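Local coordinates for gala protein type 1, 3 or 4 (Legionella pneumophila subsp. pneumophila, PDB 4XA9) that folds as a leucine-rich-repeat solenoid, packs against a second, different protein, and may bind small GTPases and activate their GTP hydrolysis, at residues A[53-58]-A[75-80]; A[59-64]-A[84-89]; A[130-135]-A[156-161]; A[198-203]-A[220-225]; A[214-219]-A[236-241]. All coordinates share one frame; numbering follows the deposited sequence.

Contact 1: residues A[53-58]-A[75-80]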
# COMPACT_ATOMS: atom_id res chain seq x y z
N ASN A 53 15.49 0.75 1.31
CA ASN A 53 16.90 0.41 1.34
C ASN A 53 17.10 -0.73 2.33
O ASN A 53 16.13 -1.42 2.67
CB ASN A 53 17.74 1.63 1.69
CG ASN A 53 17.90 2.58 0.52
OD1 ASN A 53 18.41 2.18 -0.53
ND2 ASN A 53 17.46 3.82 0.68
N ASP A 54 18.33 -0.93 2.79
CA ASP A 54 18.64 -2.07 3.65
C ASP A 54 19.22 -1.62 4.99
O ASP A 54 20.08 -2.29 5.56
CB ASP A 54 19.63 -3.01 2.96
CG ASP A 54 19.10 -3.55 1.66
OD1 ASP A 54 17.89 -3.86 1.59
OD2 ASP A 54 19.89 -3.66 0.69
N ILE A 55 18.75 -0.49 5.47
CA ILE A 55 19.27 0.09 6.70
C ILE A 55 18.74 -0.66 7.93
O ILE A 55 17.57 -1.04 7.96
CB ILE A 55 18.91 1.59 6.78
CG1 ILE A 55 19.44 2.31 5.54
CG2 ILE A 55 19.43 2.22 8.07
CD1 ILE A 55 18.98 3.75 5.42
N THR A 56 19.60 -0.88 8.91
CA THR A 56 19.20 -1.53 10.15
C THR A 56 19.29 -0.54 11.31
O THR A 56 19.53 0.65 11.09
CB THR A 56 20.08 -2.75 10.49
OG1 THR A 56 21.36 -2.30 10.96
CG2 THR A 56 20.27 -3.64 9.26
N ALA A 57 19.10 -1.03 12.53
CA ALA A 57 19.19 -0.19 13.72
C ALA A 57 20.57 0.44 13.87
O ALA A 57 20.70 1.56 14.37
CB ALA A 57 18.85 -1.01 14.96
N ASN A 58 21.60 -0.27 13.43
CA ASN A 58 22.96 0.27 13.49
C ASN A 58 23.13 1.51 12.61
O ASN A 58 23.88 2.43 12.95
CB ASN A 58 23.96 -0.80 13.09
CG ASN A 58 24.20 -1.80 14.20
OD1 ASN A 58 23.97 -1.51 15.38
ND2 ASN A 58 24.65 -3.00 13.83
N SER A 75 10.98 4.52 5.58
CA SER A 75 10.11 3.37 5.40
C SER A 75 10.78 2.31 4.53
O SER A 75 11.72 2.59 3.82
CB SER A 75 8.76 3.79 4.78
OG SER A 75 8.91 4.34 3.48
N HIS A 76 10.29 1.08 4.64
CA HIS A 76 10.79 -0.05 3.85
C HIS A 76 12.29 -0.25 4.00
O HIS A 76 13.02 -0.37 3.02
CB HIS A 76 10.43 0.13 2.37
CG HIS A 76 8.95 0.16 2.12
ND1 HIS A 76 8.22 -0.98 1.88
CD2 HIS A 76 8.08 1.20 2.07
CE1 HIS A 76 6.95 -0.65 1.69
NE2 HIS A 76 6.84 0.66 1.80
N ASN A 77 12.73 -0.27 5.25
CA ASN A 77 14.07 -0.72 5.60
C ASN A 77 13.95 -1.87 6.60
O ASN A 77 12.96 -2.59 6.59
CB ASN A 77 14.90 0.43 6.16
CG ASN A 77 15.42 1.34 5.06
OD1 ASN A 77 16.48 1.10 4.49
ND2 ASN A 77 14.68 2.41 4.76
N ASN A 78 14.94 -2.04 7.47
CA ASN A 78 14.91 -3.10 8.46
C ASN A 78 15.38 -2.62 9.83
O ASN A 78 16.21 -3.27 10.47
CB ASN A 78 15.77 -4.29 8.00
CG ASN A 78 15.59 -5.53 8.86
OD1 ASN A 78 14.50 -5.80 9.37
ND2 ASN A 78 16.68 -6.27 9.05
N ILE A 79 14.87 -1.48 10.29
CA ILE A 79 15.46 -0.86 11.48
C ILE A 79 14.94 -1.50 12.76
O ILE A 79 15.59 -1.44 13.80
CB ILE A 79 15.21 0.66 11.52
CG1 ILE A 79 13.76 0.98 11.90
CG2 ILE A 79 15.63 1.30 10.19
CD1 ILE A 79 13.49 2.47 12.04
N GLY A 80 13.76 -2.13 12.69
CA GLY A 80 13.25 -2.89 13.81
C GLY A 80 12.91 -2.07 15.04
O GLY A 80 12.90 -0.83 15.00
O HOH W 1 17.65 -3.53 13.02
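His76 O takes a weak hydrogen bond from Asn53 N (3.2 Å), opening a stretch in which two loops of adjacent turns of a leucine-rich-repeat solenoid run side by side, their directions 21° apart. The His76 ring turns away from this contact. It stacks with His52 and Phe100 and meets an aromatic side chain of the other protein edge to face, while Asp54 makes a salt bridge to that protein. Asn77 follows, the asparagine at the position expected for it in a leucine-rich repeat. Chi1 of -78° sets CG beside its own backbone N, and OD1 reaches Ile55 N at 2.9 Å, although OD1 is modelled too close to the backbone of Asn53 for its place to be certain. Its ND2 donates to Leu50 O and Ile74 O, and so joins successive turns. Asn53 plays the same part a turn earlier, through bonds to Leu50, Leu22, Leu25 and Leu27. Asn78 N then donates to Ile55 O at 2.9 Å, with the donor almost in line with the carbonyl bond. Ile79 ends the walk by laying CG2 near Ile55 O (3.8 Å) and, more loosely, near Ile55 CG2. Beside it a water accepts from Ala57 N at 2.9 Å and donates to Asn78 O at 2.9 Å, bridging the two backbones where helix 57-63 begins.

Contact 2: residues A[59-64]-A[84-89]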
# COMPACT_ATOMS: atom_id res chain seq x y z
N GLY A 59 22.43 1.53 11.49
CA GLY A 59 22.46 2.67 10.59
C GLY A 59 21.78 3.86 11.21
O GLY A 59 22.23 5.00 11.05
N VAL A 60 20.69 3.60 11.93
CA VAL A 60 19.99 4.65 12.65
C VAL A 60 20.90 5.27 13.71
O VAL A 60 20.95 6.50 13.85
CB VAL A 60 18.71 4.12 13.31
CG1 VAL A 60 18.10 5.17 14.23
CG2 VAL A 60 17.71 3.69 12.25
N LYS A 61 21.62 4.43 14.45
CA LYS A 61 22.57 4.92 15.47
C LYS A 61 23.60 5.87 14.87
O LYS A 61 24.10 6.77 15.54
CB LYS A 61 23.28 3.76 16.16
CG LYS A 61 22.40 2.97 17.12
CD LYS A 61 23.20 1.92 17.87
CE LYS A 61 22.33 1.21 18.90
NZ LYS A 61 23.10 0.19 19.65
N LEU A 62 23.93 5.64 13.60
CA LEU A 62 24.92 6.46 12.90
C LEU A 62 24.30 7.72 12.35
O LEU A 62 25.01 8.64 11.94
CB LEU A 62 25.56 5.65 11.77
CG LEU A 62 26.38 4.46 12.26
CD1 LEU A 62 26.92 3.64 11.11
CD2 LEU A 62 27.51 4.95 13.15
N PHE A 63 22.98 7.77 12.32
CA PHE A 63 22.29 8.90 11.74
C PHE A 63 21.79 9.90 12.77
O PHE A 63 21.84 11.11 12.56
CB PHE A 63 21.10 8.43 10.89
CG PHE A 63 20.28 9.56 10.35
CD1 PHE A 63 20.69 10.23 9.21
CD2 PHE A 63 19.11 9.95 10.97
CE1 PHE A 63 19.95 11.27 8.70
CE2 PHE A 63 18.36 11.00 10.47
CZ PHE A 63 18.78 11.66 9.33
N VAL A 64 21.29 9.39 13.89
CA VAL A 64 20.55 10.22 14.84
C VAL A 64 21.40 11.33 15.45
O VAL A 64 22.55 11.12 15.86
CB VAL A 64 19.94 9.33 15.95
CG1 VAL A 64 19.48 10.17 17.13
CG2 VAL A 64 18.76 8.54 15.37
N ALA A 84 13.65 2.08 15.87
CA ALA A 84 12.62 3.01 16.32
C ALA A 84 12.97 3.61 17.68
O ALA A 84 12.73 4.79 17.92
CB ALA A 84 11.27 2.30 16.38
N GLN A 85 13.53 2.81 18.57
CA GLN A 85 13.91 3.30 19.89
C GLN A 85 14.92 4.44 19.76
O GLN A 85 14.84 5.45 20.47
CB GLN A 85 14.48 2.17 20.74
CG GLN A 85 13.43 1.18 21.22
CD GLN A 85 14.02 -0.02 21.92
OE1 GLN A 85 15.19 -0.00 22.34
NE2 GLN A 85 13.24 -1.08 22.06
N TRP A 86 15.86 4.27 18.86
CA TRP A 86 16.90 5.23 18.63
C TRP A 86 16.42 6.51 17.98
O TRP A 86 16.78 7.56 18.37
CB TRP A 86 18.16 4.61 18.01
CG TRP A 86 18.94 4.23 19.17
CD1 TRP A 86 18.82 3.09 19.88
CD2 TRP A 86 19.83 5.09 19.92
NE1 TRP A 86 19.60 3.15 20.98
CE2 TRP A 86 20.25 4.35 21.03
CE3 TRP A 86 20.33 6.38 19.72
CZ2 TRP A 86 21.15 4.87 21.98
CZ3 TRP A 86 21.24 6.89 20.64
CH2 TRP A 86 21.63 6.15 21.77
N LEU A 87 15.59 6.37 16.98
CA LEU A 87 14.98 7.52 16.33
C LEU A 87 14.24 8.38 17.35
O LEU A 87 14.14 9.60 17.20
CB LEU A 87 14.03 7.07 15.23
CG LEU A 87 14.68 6.62 13.92
CD1 LEU A 87 13.62 6.10 12.94
CD2 LEU A 87 15.45 7.76 13.30
N SER A 88 13.73 7.75 18.41
CA SER A 88 12.94 8.49 19.40
C SER A 88 13.84 9.45 20.18
O SER A 88 13.35 10.34 20.88
CB SER A 88 12.22 7.54 20.36
OG SER A 88 13.12 6.93 21.26
N GLU A 89 15.15 9.26 20.04
CA GLU A 89 16.13 10.11 20.72
C GLU A 89 16.56 11.29 19.85
O GLU A 89 17.32 12.16 20.31
CB GLU A 89 17.37 9.29 21.11
CG GLU A 89 17.08 7.99 21.84
CD GLU A 89 16.49 8.21 23.22
OE1 GLU A 89 16.62 9.33 23.76
OE2 GLU A 89 15.88 7.26 23.77
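Val60 CG1 pushes into the flank of helix 80-87, lying 3.7 Å from Leu87 CG and 3.8 Å from Trp86 CB. The side chains of Val60 and Leu87 cross at about a right angle, and one methyl of the valine meets the branch point of the leucine. One turn later Val64 repeats the approach: its CG2 rests 3.7 Å from Trp86 O and 4.0 Å from Leu87 CD2. Leu87 CD2 thus serves both valines.

At the outer border the contact changes character. Lys61, its chain extended beyond CG, crosses the Trp86 indole obliquely and places CE over the five-membered ring, 4.2 Å from the centroid and 21° off the ring normal, a CH-pi contact made by the aliphatic part of the chain. The opposite face of the indole is met by Glu89 CG, offset toward the rim. The tryptophan is therefore held between a lysine of one helix and a glutamate that follows its own.

A second shell sets these groups in place. Val60 O accepts from both Phe63 N and Val64 N, which fixes the final turn carrying Val64, and Glu89 N bonds to Trp86 O at 2.9 Å. Asn65 ND2 reaches Glu89 O from the loop after the first helix. Inward, Leu87 packs on Leu72, Ile79 and Val98, and Phe63 also touches Leu72. Neighbouring helices packed side by side, with aliphatic residues turned in toward the strands, are what is expected of a leucine-rich-repeat solenoid with a helical outer layer.

Contact 3: residues A[130-135]-A[156-161]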
# COMPACT_ATOMS: atom_id res chain seq x y z
N VAL A 130 -1.64 -3.11 21.90
CA VAL A 130 -0.71 -2.69 22.94
C VAL A 130 0.04 -1.43 22.51
O VAL A 130 0.16 -0.48 23.27
CB VAL A 130 0.30 -3.81 23.29
CG1 VAL A 130 1.33 -3.31 24.29
CG2 VAL A 130 -0.43 -5.03 23.86
N GLY A 131 0.52 -1.43 21.27
CA GLY A 131 1.18 -0.26 20.71
C GLY A 131 0.25 0.94 20.61
O GLY A 131 0.65 2.07 20.87
N ALA A 132 -1.00 0.69 20.22
CA ALA A 132 -1.99 1.76 20.14
C ALA A 132 -2.17 2.39 21.52
O ALA A 132 -2.37 3.60 21.63
CB ALA A 132 -3.31 1.23 19.63
N GLY A 133 -2.10 1.57 22.56
CA GLY A 133 -2.16 2.05 23.92
C GLY A 133 -1.06 3.05 24.23
O GLY A 133 -1.29 4.07 24.89
N TYR A 134 0.14 2.76 23.74
CA TYR A 134 1.26 3.67 23.91
C TYR A 134 1.03 4.99 23.19
O TYR A 134 1.31 6.06 23.72
CB TYR A 134 2.55 3.02 23.40
CG TYR A 134 2.92 1.73 24.10
CD1 TYR A 134 2.63 1.52 25.45
CD2 TYR A 134 3.57 0.71 23.41
CE1 TYR A 134 2.98 0.34 26.08
CE2 TYR A 134 3.92 -0.47 24.03
CZ TYR A 134 3.62 -0.65 25.37
OH TYR A 134 3.98 -1.84 25.97
N LEU A 135 0.51 4.89 21.97
CA LEU A 135 0.32 6.05 21.11
C LEU A 135 -0.82 6.92 21.63
O LEU A 135 -0.89 8.12 21.35
CB LEU A 135 0.04 5.62 19.67
CG LEU A 135 1.22 5.00 18.93
CD1 LEU A 135 0.77 4.33 17.64
CD2 LEU A 135 2.24 6.08 18.62
N ILE A 156 -9.93 2.45 20.32
CA ILE A 156 -10.64 3.02 21.46
C ILE A 156 -9.65 3.81 22.31
O ILE A 156 -9.94 4.92 22.75
CB ILE A 156 -11.35 1.93 22.28
CG1 ILE A 156 -12.59 1.43 21.53
CG2 ILE A 156 -11.76 2.46 23.65
CD1 ILE A 156 -13.25 0.22 22.15
N ALA A 157 -8.46 3.25 22.52
CA ALA A 157 -7.41 3.96 23.25
C ALA A 157 -7.02 5.22 22.49
O ALA A 157 -6.94 6.31 23.07
CB ALA A 157 -6.20 3.07 23.48
N LEU A 158 -6.78 5.09 21.19
CA LEU A 158 -6.41 6.23 20.36
C LEU A 158 -7.47 7.33 20.37
O LEU A 158 -7.15 8.51 20.33
CB LEU A 158 -6.15 5.78 18.92
CG LEU A 158 -4.92 4.91 18.69
CD1 LEU A 158 -4.91 4.36 17.26
CD2 LEU A 158 -3.64 5.70 18.95
N ALA A 159 -8.74 6.93 20.45
CA ALA A 159 -9.84 7.89 20.45
C ALA A 159 -9.78 8.82 21.65
O ALA A 159 -10.29 9.94 21.60
CB ALA A 159 -11.18 7.16 20.42
N SER A 160 -9.15 8.36 22.73
CA SER A 160 -9.04 9.14 23.96
C SER A 160 -7.91 10.16 23.89
O SER A 160 -7.84 11.07 24.72
CB SER A 160 -8.83 8.23 25.17
OG SER A 160 -7.60 7.53 25.09
N ASN A 161 -7.01 10.01 22.91
CA ASN A 161 -5.89 10.94 22.76
C ASN A 161 -6.37 12.27 22.19
O ASN A 161 -6.66 12.38 20.99
CB ASN A 161 -4.80 10.34 21.87
CG ASN A 161 -3.50 11.16 21.90
OD1 ASN A 161 -3.53 12.37 22.12
ND2 ASN A 161 -2.37 10.49 21.65
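Gly133 and Ala157 bring their backbones within 5.6 Å, CA to CA, and Ala132 and Leu158 follow at 6.3 Å, so helices 129-135 and 151-159 come close where their residues are small. Ala157 CB points at the first helix and stops 4.2 Å from Gly133 CA. Deeper in, Leu158 does most of the filling. Its CD2 lies 3.6 Å from Ala132 O and 3.8 Å from Leu135 CB, while its CG faces Ala132 CB.

The polar part comes from beyond the second helix. Asn161, with CG anti to the backbone N (chi1 -169°), extends ND2 to Leu135 O at 2.8 Å. The carbonyl oxygen lies close to the plane of the amide, and the donor in the plane of the carbonyl, though the N-H is bent off the line (131°). Leu135 O also accepts from Ser138 OG, and Asn161 ND2 also donates to Ser138 O, while OD1 accepts from Asn163 N. One buried amide thereby ties the chain just after helix 151-159 to the end of helix 129-135 and the turn that follows it. Helix against helix, joined by an asparagine just past the C-terminal end of the second, belongs to the convex layer of a leucine-rich-repeat solenoid.

Contact 4: residues A[198-203]-A[220-225]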
# COMPACT_ATOMS: atom_id res chain seq x y z
N ILE A 198 -16.62 -2.21 9.47
CA ILE A 198 -17.56 -1.22 9.96
C ILE A 198 -18.89 -1.31 9.22
O ILE A 198 -18.92 -1.48 8.00
CB ILE A 198 -16.95 0.19 9.83
CG1 ILE A 198 -15.65 0.25 10.65
CG2 ILE A 198 -17.92 1.26 10.28
CD1 ILE A 198 -14.93 1.56 10.55
N THR A 199 -20.00 -1.21 9.95
CA THR A 199 -21.32 -1.36 9.33
C THR A 199 -22.15 -0.10 9.48
O THR A 199 -21.66 0.94 9.93
CB THR A 199 -22.11 -2.54 9.93
OG1 THR A 199 -22.55 -2.21 11.26
CG2 THR A 199 -21.26 -3.80 9.97
N ASP A 200 -23.43 -0.20 9.11
CA ASP A 200 -24.38 0.90 9.27
C ASP A 200 -24.54 1.33 10.72
O ASP A 200 -24.95 2.45 11.00
CB ASP A 200 -25.75 0.52 8.70
CG ASP A 200 -25.77 0.45 7.19
OD1 ASP A 200 -24.84 1.01 6.56
OD2 ASP A 200 -26.71 -0.15 6.64
N LYS A 201 -24.24 0.42 11.65
CA LYS A 201 -24.33 0.72 13.08
C LYS A 201 -23.49 1.92 13.52
O LYS A 201 -23.84 2.61 14.48
CB LYS A 201 -23.92 -0.51 13.90
CG LYS A 201 -25.04 -1.12 14.72
CD LYS A 201 -24.51 -1.73 16.01
CE LYS A 201 -23.88 -0.66 16.89
NZ LYS A 201 -23.36 -1.20 18.18
N SER A 202 -22.37 2.16 12.85
CA SER A 202 -21.51 3.27 13.24
C SER A 202 -21.98 4.61 12.70
O SER A 202 -21.56 5.66 13.20
CB SER A 202 -20.07 3.04 12.77
OG SER A 202 -19.52 1.88 13.37
N THR A 203 -22.82 4.59 11.67
CA THR A 203 -22.99 5.79 10.86
C THR A 203 -23.75 6.90 11.56
O THR A 203 -23.48 8.08 11.32
CB THR A 203 -23.67 5.47 9.52
OG1 THR A 203 -24.98 4.94 9.76
CG2 THR A 203 -22.83 4.44 8.74
N ASN A 220 -15.94 -1.15 3.52
CA ASN A 220 -16.43 -1.73 4.75
C ASN A 220 -17.73 -2.47 4.43
O ASN A 220 -17.87 -3.02 3.33
CB ASN A 220 -16.63 -0.66 5.82
CG ASN A 220 -15.32 -0.25 6.49
OD1 ASN A 220 -14.78 -0.99 7.31
ND2 ASN A 220 -14.82 0.93 6.15
N GLN A 221 -18.68 -2.48 5.37
CA GLN A 221 -19.94 -3.20 5.17
C GLN A 221 -21.13 -2.25 5.16
O GLN A 221 -22.27 -2.65 5.37
CB GLN A 221 -20.13 -4.25 6.27
CG GLN A 221 -19.00 -5.26 6.40
CD GLN A 221 -19.17 -6.16 7.62
OE1 GLN A 221 -20.28 -6.39 8.09
NE2 GLN A 221 -18.05 -6.66 8.14
N ILE A 222 -20.86 -0.97 4.91
CA ILE A 222 -21.90 0.05 4.98
C ILE A 222 -22.86 -0.10 3.80
O ILE A 222 -22.44 -0.38 2.68
CB ILE A 222 -21.25 1.46 5.01
CG1 ILE A 222 -20.36 1.57 6.25
CG2 ILE A 222 -22.30 2.56 4.97
CD1 ILE A 222 -19.54 2.85 6.30
N THR A 223 -24.16 0.05 4.05
CA THR A 223 -25.16 -0.07 2.99
C THR A 223 -25.65 1.31 2.57
O THR A 223 -25.13 2.32 3.02
CB THR A 223 -26.36 -0.94 3.42
OG1 THR A 223 -27.18 -0.20 4.33
CG2 THR A 223 -25.89 -2.23 4.08
N ALA A 224 -26.66 1.35 1.70
CA ALA A 224 -27.23 2.62 1.26
C ALA A 224 -27.89 3.36 2.41
O ALA A 224 -27.99 4.59 2.40
CB ALA A 224 -28.23 2.39 0.13
N ALA A 225 -28.35 2.62 3.41
CA ALA A 225 -28.98 3.21 4.58
C ALA A 225 -27.94 4.01 5.37
O ALA A 225 -28.19 5.15 5.77
CB ALA A 225 -29.62 2.14 5.46
O HOH W 2 -24.25 -2.39 7.37
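Asp200 brings the one carboxylate of this contact to Thr223, the two side chains crossing at about a right angle. Asp200 OD1 accepts from Thr223 N at 2.8 Å on its syn side, in a nearly straight bond (166°). OD2 turns to Thr223 OG1, but the modelled separation is too short to be relied on. Thr223 is itself the N-cap of helix 224-230, its OG1 accepting from Ala225 N, so the carboxylate sits by the start of that helix, whose dipole would probably favour its negative form.

Backbone and amide bonds form the second group. Gln221 N donates to Ile198 O at 2.8 Å, and Ile198 N to Asn220 OD1 at 3.1 Å, the donor lying well above the carbonyl plane. Asn220 ND2 is taken up by Leu193 O and Leu217 O. A water accepts from Asp200 N and donates to Gln221 O, bridging the two backbones.

Methyl groups make van der Waals contacts with oxygens: Ile222 CG2 lies 3.4 Å from Asp200 OD1, and Thr199 CG2 runs alongside Gln221, 3.3 Å from OE1. The apolar touch is Thr203 CG2 on Ile222 CG2 (4.2 Å). Thr199 OG1 forms an ST turn with Lys201 N and also bonds Asp176 at helix 176-184. Its loop thus bridges that helix and helix 224-230, while Ile198 and Ile222 reach inward to Leu217, just beyond strand 214-216.

Contact 5: residues A[214-219]-A[236-241]; sequences TLHLGS and ITDLDL
His216 and Asp238 meet at an edge: NE2 donates to OD2 at 2.9 Å with the oxygen close to the plane of the imidazole, yet the carboxylate is turned 75° from it and is met from above its own plane. Asp238 CG is anti to its backbone N (chi1 -180°), which directs the carboxyl group toward the histidine two residues along the neighbouring strand. The face of the same ring is met by Asp240, whose CB stands 3.8 Å from the ring centroid, 23° off the normal, as a CH-pi contact. A single imidazole is thus fixed by one aspartate at its rim and another over its face, while ND1 bonds to a backbone atom of the other protein. Thr214 shares this side, its CG2 3.6 Å from Asp238 OD2 and its OG1 linked by a water to Thr237 OG1.

The leucines turn to the other side. The side chains of Leu215 and Ile236 cross obliquely, with CD2 3.8 Å from CD1, and past the strands Leu217 CB meets Leu241 CD2 at 3.9 Å. Helix 224-230 covers Leu217, Leu239 and Leu241 through Leu230. Between the layers, Leu215 N donates to Asp238 O, Asp240 N to Leu215 O at 3.0 Å, and Leu217 N to Asp240 O. Such parallel pairing, closing a beta-alpha-beta unit with leucines toward the helix and polar residues on the His216 face, is characteristic of the concave sheet of leucine-rich repeats.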
# COMPACT_ATOMS: atom_id res chain seq x y z
N THR A 214 -13.22 15.44 7.08
CA THR A 214 -12.90 14.34 6.17
C THR A 214 -13.18 13.00 6.85
O THR A 214 -12.74 12.77 7.98
CB THR A 214 -11.42 14.38 5.72
OG1 THR A 214 -11.17 15.58 4.99
CG2 THR A 214 -11.11 13.18 4.84
N LEU A 215 -13.91 12.13 6.16
CA LEU A 215 -14.19 10.79 6.67
C LEU A 215 -14.17 9.77 5.53
O LEU A 215 -15.00 9.83 4.63
CB LEU A 215 -15.54 10.76 7.39
CG LEU A 215 -16.05 9.42 7.95
CD1 LEU A 215 -15.08 8.83 8.95
CD2 LEU A 215 -17.44 9.58 8.59
N HIS A 216 -13.20 8.85 5.58
CA HIS A 216 -13.10 7.79 4.58
C HIS A 216 -13.47 6.45 5.20
O HIS A 216 -12.80 5.99 6.13
CB HIS A 216 -11.69 7.72 3.99
CG HIS A 216 -11.33 8.89 3.13
ND1 HIS A 216 -10.20 8.91 2.34
CD2 HIS A 216 -11.94 10.08 2.94
CE1 HIS A 216 -10.13 10.06 1.69
NE2 HIS A 216 -11.18 10.79 2.04
N LEU A 217 -14.51 5.83 4.67
CA LEU A 217 -14.99 4.54 5.18
C LEU A 217 -15.13 3.52 4.05
O LEU A 217 -16.02 2.67 4.09
CB LEU A 217 -16.33 4.71 5.90
CG LEU A 217 -16.29 5.45 7.24
CD1 LEU A 217 -17.70 5.77 7.74
CD2 LEU A 217 -15.54 4.61 8.26
N GLY A 218 -14.26 3.62 3.05
CA GLY A 218 -14.32 2.73 1.91
C GLY A 218 -14.15 1.26 2.27
O GLY A 218 -13.54 0.92 3.29
N SER A 219 -14.71 0.39 1.43
CA SER A 219 -14.53 -1.05 1.55
C SER A 219 -14.82 -1.58 2.95
O SER A 219 -14.02 -2.33 3.52
CB SER A 219 -13.11 -1.44 1.14
OG SER A 219 -12.89 -1.14 -0.22
N ILE A 236 -18.82 17.25 6.81
CA ILE A 236 -17.91 16.39 6.09
C ILE A 236 -17.90 16.72 4.60
O ILE A 236 -18.82 16.38 3.88
CB ILE A 236 -18.27 14.91 6.28
CG1 ILE A 236 -18.33 14.56 7.77
CG2 ILE A 236 -17.29 14.02 5.53
CD1 ILE A 236 -18.70 13.12 8.06
N THR A 237 -16.84 17.39 4.16
CA THR A 237 -16.71 17.80 2.77
C THR A 237 -15.99 16.76 1.91
O THR A 237 -16.03 16.82 0.68
CB THR A 237 -15.97 19.14 2.67
OG1 THR A 237 -14.75 19.06 3.41
CG2 THR A 237 -16.83 20.26 3.24
N ASP A 238 -15.33 15.82 2.56
CA ASP A 238 -14.71 14.70 1.86
C ASP A 238 -15.14 13.40 2.50
O ASP A 238 -14.55 12.95 3.49
CB ASP A 238 -13.18 14.83 1.86
CG ASP A 238 -12.49 13.69 1.13
OD1 ASP A 238 -13.16 12.93 0.39
OD2 ASP A 238 -11.26 13.55 1.28
N LEU A 239 -16.19 12.81 1.93
CA LEU A 239 -16.74 11.54 2.38
C LEU A 239 -16.46 10.46 1.34
O LEU A 239 -16.88 10.58 0.19
CB LEU A 239 -18.25 11.66 2.61
CG LEU A 239 -18.98 10.40 3.08
CD1 LEU A 239 -18.51 10.00 4.48
CD2 LEU A 239 -20.48 10.60 3.05
N ASP A 240 -15.75 9.41 1.73
CA ASP A 240 -15.43 8.32 0.81
C ASP A 240 -16.07 7.00 1.24
O ASP A 240 -15.81 6.50 2.34
CB ASP A 240 -13.92 8.13 0.67
CG ASP A 240 -13.55 6.98 -0.25
OD1 ASP A 240 -14.29 6.73 -1.22
OD2 ASP A 240 -12.52 6.31 0.01
N LEU A 241 -16.89 6.44 0.36
CA LEU A 241 -17.57 5.19 0.64
C LEU A 241 -17.36 4.15 -0.45
O LEU A 241 -18.03 3.11 -0.45
CB LEU A 241 -19.07 5.45 0.82
CG LEU A 241 -19.45 6.22 2.07
CD1 LEU A 241 -20.90 6.65 1.97
CD2 LEU A 241 -19.24 5.36 3.31
O HOH W 3 -12.51 17.80 3.68

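In the fold
The five contacts sample one solenoid at both ends and in the middle. Contacts 1 and 2 share helix 57-63, their centres 11 Å apart, and meet where Ile79 CD1 packs 3.7 Å from Leu87 CD1. Contacts 4 and 5 interlock likewise at the C-terminal end, their centres 12 Å apart, with Ile222 CD1 3.7 Å from Leu217 CB. Contact 3 lies between the pairs, its centre 22 to 25 Å from the others, and repeats the helix packing of contact 2. Contacts 1 and 5, about 33 Å apart centre to centre, both touch the other protein, so its footprint probably spans much of the repeat array.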